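Probable threonyl-tRNA synthetase 1 (Aeropyrum pernix, PDB 3A32) probably catalyses the ATP-dependent attachment of threonine to tRNA(Thr), with one zinc ion per subunit, and probably lacks the ability to remove mischarged serine. Local coordinates at residues 181-195 / 311-324. Sequence-based numbering, arbitrary orientation.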
loop_
_atom_site.group_PDB
_atom_site.type_symbol
_atom_site.label_atom_id
_atom_site.label_comp_id
_atom_site.label_asym_id
_atom_site.label_seq_id
_atom_site.Cartn_x
_atom_site.Cartn_y
_atom_site.Cartn_z
ATOM N N VAL A 181 21.100 10.048 -0.006
ATOM C CA VAL A 181 19.726 10.467 -0.358
ATOM C C VAL A 181 19.728 11.014 -1.755
ATOM O O VAL A 181 18.835 10.676 -2.529
ATOM C CB VAL A 181 19.089 11.451 0.656
ATOM C CG1 VAL A 181 17.721 11.991 0.135
ATOM C CG2 VAL A 181 18.885 10.733 2.009
ATOM N N PHE A 182 20.768 11.784 -2.112
ATOM C CA PHE A 182 20.897 12.160 -3.501
ATOM C C PHE A 182 20.952 10.919 -4.390
ATOM O O PHE A 182 20.299 10.884 -5.436
ATOM C CB PHE A 182 22.128 13.053 -3.800
ATOM C CG PHE A 182 22.381 13.213 -5.284
ATOM C CD1 PHE A 182 21.705 14.178 -6.021
ATOM C CD2 PHE A 182 23.253 12.376 -5.946
ATOM C CE1 PHE A 182 21.917 14.316 -7.414
ATOM C CE2 PHE A 182 23.459 12.502 -7.337
ATOM C CZ PHE A 182 22.780 13.479 -8.055
ATOM N N GLU A 183 21.737 9.909 -3.990
ATOM C CA GLU A 183 21.911 8.702 -4.828
ATOM C C GLU A 183 20.583 7.924 -4.937
ATOM O O GLU A 183 20.272 7.375 -5.968
ATOM C CB GLU A 183 23.036 7.791 -4.305
ATOM C CG GLU A 183 24.445 8.344 -4.474
ATOM C CD GLU A 183 25.012 8.268 -5.920
ATOM O OE1 GLU A 183 24.362 8.717 -6.872
ATOM O OE2 GLU A 183 26.133 7.746 -6.104
ATOM N N GLU A 184 19.802 7.925 -3.866
ATOM C CA GLU A 184 18.468 7.343 -3.896
ATOM C C GLU A 184 17.538 8.047 -4.893
ATOM O O GLU A 184 16.852 7.404 -5.663
ATOM C CB GLU A 184 17.892 7.370 -2.468
ATOM C CG GLU A 184 18.595 6.369 -1.580
ATOM C CD GLU A 184 18.408 6.588 -0.126
ATOM O OE1 GLU A 184 17.602 7.437 0.310
ATOM O OE2 GLU A 184 19.082 5.863 0.613
ATOM N N MET A 185 17.540 9.378 -4.877
ATOM C CA MET A 185 16.712 10.185 -5.769
ATOM C C MET A 185 17.027 9.868 -7.238
ATOM O O MET A 185 16.115 9.660 -8.058
ATOM C CB MET A 185 16.908 11.682 -5.437
ATOM C CG MET A 185 16.126 12.663 -6.355
ATOM S SD MET A 185 16.939 12.854 -7.970
ATOM C CE MET A 185 18.667 13.220 -7.568
ATOM N N LYS A 186 18.321 9.810 -7.554
ATOM C CA LYS A 186 18.776 9.494 -8.897
ATOM C C LYS A 186 18.345 8.092 -9.403
ATOM O O LYS A 186 17.875 7.943 -10.551
ATOM C CB LYS A 186 20.288 9.660 -8.932
ATOM C CG LYS A 186 20.955 9.278 -10.242
ATOM C CD LYS A 186 22.298 9.890 -10.259
ATOM C CE LYS A 186 22.956 9.854 -11.645
ATOM N NZ LYS A 186 23.070 8.460 -12.230
ATOM N N LEU A 187 18.541 7.066 -8.559
ATOM C CA LEU A 187 18.059 5.696 -8.829
ATOM C C LEU A 187 16.538 5.617 -9.116
ATOM O O LEU A 187 16.132 4.930 -10.071
ATOM C CB LEU A 187 18.409 4.755 -7.656
ATOM C CG LEU A 187 19.875 4.376 -7.368
ATOM C CD1 LEU A 187 20.011 3.731 -5.979
ATOM C CD2 LEU A 187 20.424 3.461 -8.448
ATOM N N VAL A 188 15.709 6.246 -8.272
ATOM C CA VAL A 188 14.281 6.352 -8.521
ATOM C C VAL A 188 13.900 7.126 -9.840
ATOM O O VAL A 188 13.146 6.602 -10.690
ATOM C CB VAL A 188 13.544 6.921 -7.298
ATOM C CG1 VAL A 188 12.137 7.281 -7.631
ATOM C CG2 VAL A 188 13.522 5.897 -6.164
ATOM N N LEU A 189 14.449 8.328 -10.047
ATOM C CA LEU A 189 14.230 9.006 -11.319
ATOM C C LEU A 189 14.580 8.178 -12.542
ATOM O O LEU A 189 13.779 8.085 -13.477
ATOM C CB LEU A 189 14.993 10.312 -11.411
ATOM C CG LEU A 189 14.532 11.450 -10.506
ATOM C CD1 LEU A 189 15.092 12.641 -11.165
ATOM C CD2 LEU A 189 13.044 11.567 -10.394
ATOM N N GLU A 190 15.769 7.582 -12.532
ATOM C CA GLU A 190 16.305 6.899 -13.706
ATOM C C GLU A 190 15.651 5.557 -13.948
ATOM O O GLU A 190 15.373 5.185 -15.080
ATOM C CB GLU A 190 17.851 6.774 -13.626
ATOM C CG GLU A 190 18.535 8.129 -13.777
ATOM C CD GLU A 190 20.065 8.067 -13.828
ATOM O OE1 GLU A 190 20.646 7.138 -13.238
ATOM O OE2 GLU A 190 20.695 8.967 -14.467
ATOM N N ARG A 191 15.393 4.829 -12.875
ATOM C CA ARG A 191 14.973 3.434 -13.011
ATOM C C ARG A 191 13.498 3.222 -12.989
ATOM O O ARG A 191 13.005 2.310 -13.689
ATOM C CB ARG A 191 15.687 2.546 -11.988
ATOM C CG ARG A 191 17.176 2.531 -12.338
ATOM C CD ARG A 191 17.999 1.649 -11.503
ATOM N NE ARG A 191 19.392 1.898 -11.867
ATOM C CZ ARG A 191 20.426 1.202 -11.384
ATOM N NH1 ARG A 191 20.222 0.213 -10.499
ATOM N NH2 ARG A 191 21.656 1.511 -11.786
ATOM N N LEU A 192 12.791 4.049 -12.211
ATOM C CA LEU A 192 11.337 3.948 -12.130
ATOM C C LEU A 192 10.718 4.824 -13.183
ATOM O O LEU A 192 9.786 4.407 -13.900
ATOM C CB LEU A 192 10.803 4.296 -10.732
ATOM C CG LEU A 192 9.297 4.227 -10.530
ATOM C CD1 LEU A 192 8.746 2.821 -10.809
ATOM C CD2 LEU A 192 8.961 4.665 -9.119
ATOM N N PHE A 193 11.249 6.029 -13.309
ATOM C CA PHE A 193 10.658 6.997 -14.224
ATOM C C PHE A 193 11.381 7.139 -15.573
ATOM O O PHE A 193 10.862 7.797 -16.478
ATOM C CB PHE A 193 10.387 8.335 -13.507
ATOM C CG PHE A 193 9.296 8.229 -12.440
ATOM C CD1 PHE A 193 7.955 8.050 -12.809
ATOM C CD2 PHE A 193 9.606 8.233 -11.089
ATOM C CE1 PHE A 193 6.894 7.927 -11.843
ATOM C CE2 PHE A 193 8.571 8.105 -10.131
ATOM C CZ PHE A 193 7.193 7.957 -10.525
ATOM N N LYS A 194 12.554 6.525 -15.733
ATOM C CA LYS A 194 13.349 6.712 -16.980
ATOM C C LYS A 194 13.693 8.162 -17.307
ATOM O O LYS A 194 13.662 8.579 -18.486
ATOM C CB LYS A 194 12.605 6.092 -18.170
ATOM C CG LYS A 194 12.186 4.640 -17.921
ATOM C CD LYS A 194 13.450 3.760 -17.722
ATOM C CE LYS A 194 14.297 3.783 -19.012
ATOM N NZ LYS A 194 15.363 2.755 -18.961
ATOM N N LEU A 195 14.007 8.946 -16.274
ATOM C CA LEU A 195 14.401 10.335 -16.450
ATOM C C LEU A 195 15.894 10.442 -16.189
ATOM O O LEU A 195 16.343 10.201 -15.082
ATOM C CB LEU A 195 13.657 11.235 -15.466
ATOM C CG LEU A 195 12.132 11.416 -15.615
ATOM C CD1 LEU A 195 11.557 12.120 -14.405
ATOM C CD2 LEU A 195 11.772 12.142 -16.880
ATOM N N ARG A 311 13.266 14.158 4.609
ATOM C CA ARG A 311 13.658 14.059 3.198
ATOM C C ARG A 311 12.586 13.400 2.354
ATOM O O ARG A 311 11.943 12.480 2.810
ATOM C CB ARG A 311 15.003 13.331 3.047
ATOM C CG ARG A 311 15.144 11.946 3.711
ATOM C CD ARG A 311 15.064 10.775 2.706
ATOM N NE ARG A 311 13.726 10.472 2.174
ATOM C CZ ARG A 311 13.475 9.499 1.288
ATOM N NH1 ARG A 311 14.464 8.713 0.838
ATOM N NH2 ARG A 311 12.233 9.295 0.857
ATOM N N ALA A 312 12.366 13.873 1.129
ATOM C CA ALA A 312 11.595 13.109 0.150
ATOM C C ALA A 312 12.413 13.110 -1.124
ATOM O O ALA A 312 13.177 14.030 -1.319
ATOM C CB ALA A 312 10.212 13.743 -0.072
ATOM N N LEU A 313 12.214 12.139 -2.013
ATOM C CA LEU A 313 12.867 12.117 -3.326
ATOM C C LEU A 313 11.988 12.754 -4.371
ATOM O O LEU A 313 12.459 13.566 -5.122
ATOM C CB LEU A 313 13.263 10.694 -3.769
ATOM C CG LEU A 313 13.967 9.771 -2.744
ATOM C CD1 LEU A 313 14.257 8.412 -3.371
ATOM C CD2 LEU A 313 15.271 10.352 -2.162
ATOM N N LEU A 314 10.713 12.367 -4.426
ATOM C CA LEU A 314 9.735 12.891 -5.377
ATOM C C LEU A 314 9.052 14.107 -4.765
ATOM O O LEU A 314 8.869 15.108 -5.439
ATOM C CB LEU A 314 8.682 11.813 -5.690
ATOM C CG LEU A 314 9.170 10.421 -6.133
ATOM C CD1 LEU A 314 8.004 9.428 -6.463
ATOM C CD2 LEU A 314 10.145 10.555 -7.303
ATOM N N GLY A 315 8.675 14.009 -3.478
ATOM C CA GLY A 315 7.945 15.101 -2.807
ATOM C C GLY A 315 6.485 14.727 -2.696
ATOM O O GLY A 315 6.179 13.657 -2.218
ATOM N N SER A 316 5.575 15.577 -3.169
ATOM C CA SER A 316 4.212 15.146 -3.375
ATOM C C SER A 316 4.206 14.225 -4.594
ATOM O O SER A 316 4.668 14.594 -5.666
ATOM C CB SER A 316 3.309 16.341 -3.593
ATOM O OG SER A 316 2.034 15.949 -4.081
ATOM N N ILE A 317 3.665 13.016 -4.406
ATOM C CA ILE A 317 3.531 12.007 -5.469
ATOM C C ILE A 317 2.512 12.436 -6.519
ATOM O O ILE A 317 2.779 12.321 -7.706
ATOM C CB ILE A 317 3.165 10.629 -4.872
ATOM C CG1 ILE A 317 4.425 10.057 -4.192
ATOM C CG2 ILE A 317 2.657 9.641 -6.005
ATOM C CD1 ILE A 317 4.132 9.284 -2.962
ATOM N N GLU A 318 1.359 12.939 -6.079
ATOM C CA GLU A 318 0.383 13.533 -7.007
ATOM C C GLU A 318 1.031 14.643 -7.848
ATOM O O GLU A 318 0.897 14.666 -9.083
ATOM C CB GLU A 318 -0.831 14.076 -6.215
ATOM C CG GLU A 318 -1.757 13.018 -5.608
ATOM C CD GLU A 318 -1.194 12.373 -4.351
ATOM O OE1 GLU A 318 -0.122 12.774 -3.858
ATOM O OE2 GLU A 318 -1.819 11.427 -3.847
ATOM N N ARG A 319 1.746 15.559 -7.188
ATOM C CA ARG A 319 2.365 16.691 -7.898
ATOM C C ARG A 319 3.378 16.162 -8.888
ATOM O O ARG A 319 3.275 16.461 -10.082
ATOM C CB ARG A 319 3.043 17.661 -6.958
ATOM C CG ARG A 319 3.594 18.872 -7.658
ATOM C CD ARG A 319 4.383 19.814 -6.730
ATOM N NE ARG A 319 4.448 21.123 -7.401
ATOM C CZ ARG A 319 5.346 21.499 -8.323
ATOM N NH1 ARG A 319 6.398 20.720 -8.678
ATOM N NH2 ARG A 319 5.209 22.707 -8.881
ATOM N N PHE A 320 4.326 15.346 -8.400
ATOM C CA PHE A 320 5.310 14.651 -9.251
ATOM C C PHE A 320 4.656 14.009 -10.449
ATOM O O PHE A 320 5.142 14.130 -11.521
ATOM C CB PHE A 320 6.069 13.525 -8.504
ATOM C CG PHE A 320 7.237 13.017 -9.288
ATOM C CD1 PHE A 320 8.495 13.597 -9.132
ATOM C CD2 PHE A 320 7.064 12.021 -10.252
ATOM C CE1 PHE A 320 9.587 13.170 -9.926
ATOM C CE2 PHE A 320 8.142 11.581 -11.034
ATOM C CZ PHE A 320 9.400 12.160 -10.876
ATOM N N LEU A 321 3.591 13.243 -10.216
ATOM C CA LEU A 321 2.855 12.547 -11.268
ATOM C C LEU A 321 2.227 13.545 -12.256
ATOM O O LEU A 321 2.280 13.313 -13.457
ATOM C CB LEU A 321 1.817 11.587 -10.669
ATOM C CG LEU A 321 1.016 10.845 -11.742
ATOM C CD1 LEU A 321 1.925 9.892 -12.544
ATOM C CD2 LEU A 321 -0.193 10.070 -11.141
ATOM N N GLY A 322 1.685 14.650 -11.759
ATOM C CA GLY A 322 1.132 15.698 -12.608
ATOM C C GLY A 322 2.150 16.244 -13.600
ATOM O O GLY A 322 1.891 16.338 -14.806
ATOM N N VAL A 323 3.308 16.619 -13.075
ATOM C CA VAL A 323 4.342 17.232 -13.881
ATOM C C VAL A 323 4.923 16.195 -14.807
ATOM O O VAL A 323 5.164 16.529 -15.979
ATOM C CB VAL A 323 5.450 17.830 -13.044
ATOM C CG1 VAL A 323 6.534 18.500 -14.002
ATOM C CG2 VAL A 323 4.874 18.875 -12.074
ATOM N N TYR A 324 5.120 14.947 -14.305
ATOM C CA TYR A 324 5.523 13.833 -15.166
ATOM C C TYR A 324 4.578 13.667 -16.383
ATOM O O TYR A 324 5.011 13.529 -17.507
ATOM C CB TYR A 324 5.641 12.486 -14.388
ATOM C CG TYR A 324 6.103 11.396 -15.311
ATOM C CD1 TYR A 324 7.486 11.064 -15.437
ATOM C CD2 TYR A 324 5.182 10.723 -16.115
ATOM C CE1 TYR A 324 7.905 10.083 -16.334
ATOM C CE2 TYR A 324 5.587 9.740 -17.007
ATOM C CZ TYR A 324 6.950 9.424 -17.121
ATOM O OH TYR A 324 7.310 8.475 -18.052
#
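Phe193 and Phe320 meet obliquely, their ring planes turned 45° apart and their centroids 4.7 Å from each other. The CE2 corner of Phe320 sits 3.5 Å above the centre of the Phe193 ring, and Leu192 CG lies over the opposite face, toward its rim, so the ring is held between the two and its rotation is probably restricted. Tyr324 completes the aromatic cluster: Phe193 CD1 lies over a face of its ring, 4.0 Å from Tyr324 CD1, while Leu195 CD1 approaches the tyrosine at the edge. With an alanine in place of Phe193, the face of contact for Phe320 CE2 would be lost and a gap would probably open between Tyr324 and Leu314. Leu189 CD2 reaches Phe320 CZ at 3.7 Å, and Leu314 CD2 lies over one face of the same phenylalanine.

Further along, Leu313 straddles a turn of helix 174-191, with CD1 3.6 Å from Glu184 O and CD2 3.7 Å from Val181 CG1. Val188 divides its branches: CG1, anti to the backbone N (chi1 169°), meets Leu314 CD2, whereas CG2 meets Leu313 CD1. The helix thus packs against the corner where strand 306-316 gives way to helix 317-327, within the class II synthetase catalytic core built on a mixed, largely antiparallel sheet; Phe263 and Met278 of neighbouring strands add to the apolar contacts of Met185 and Phe320.

At the polar end, Glu184 OE1 lies in the guanidinium plane of Arg311, at its edge, and forms a salt bridge to NH1 at a rather long 3.4 Å. Tyr68 OH also bonds this carboxylate oxygen, while Arg311 is held by Asp163 O and His63 NE2. Asp163 OD2 in turn accepts from the backbone N atoms of Leu313 and Leu314, fixing the corner from which both leucines project, and His310, next to Arg311, is a zinc ligand.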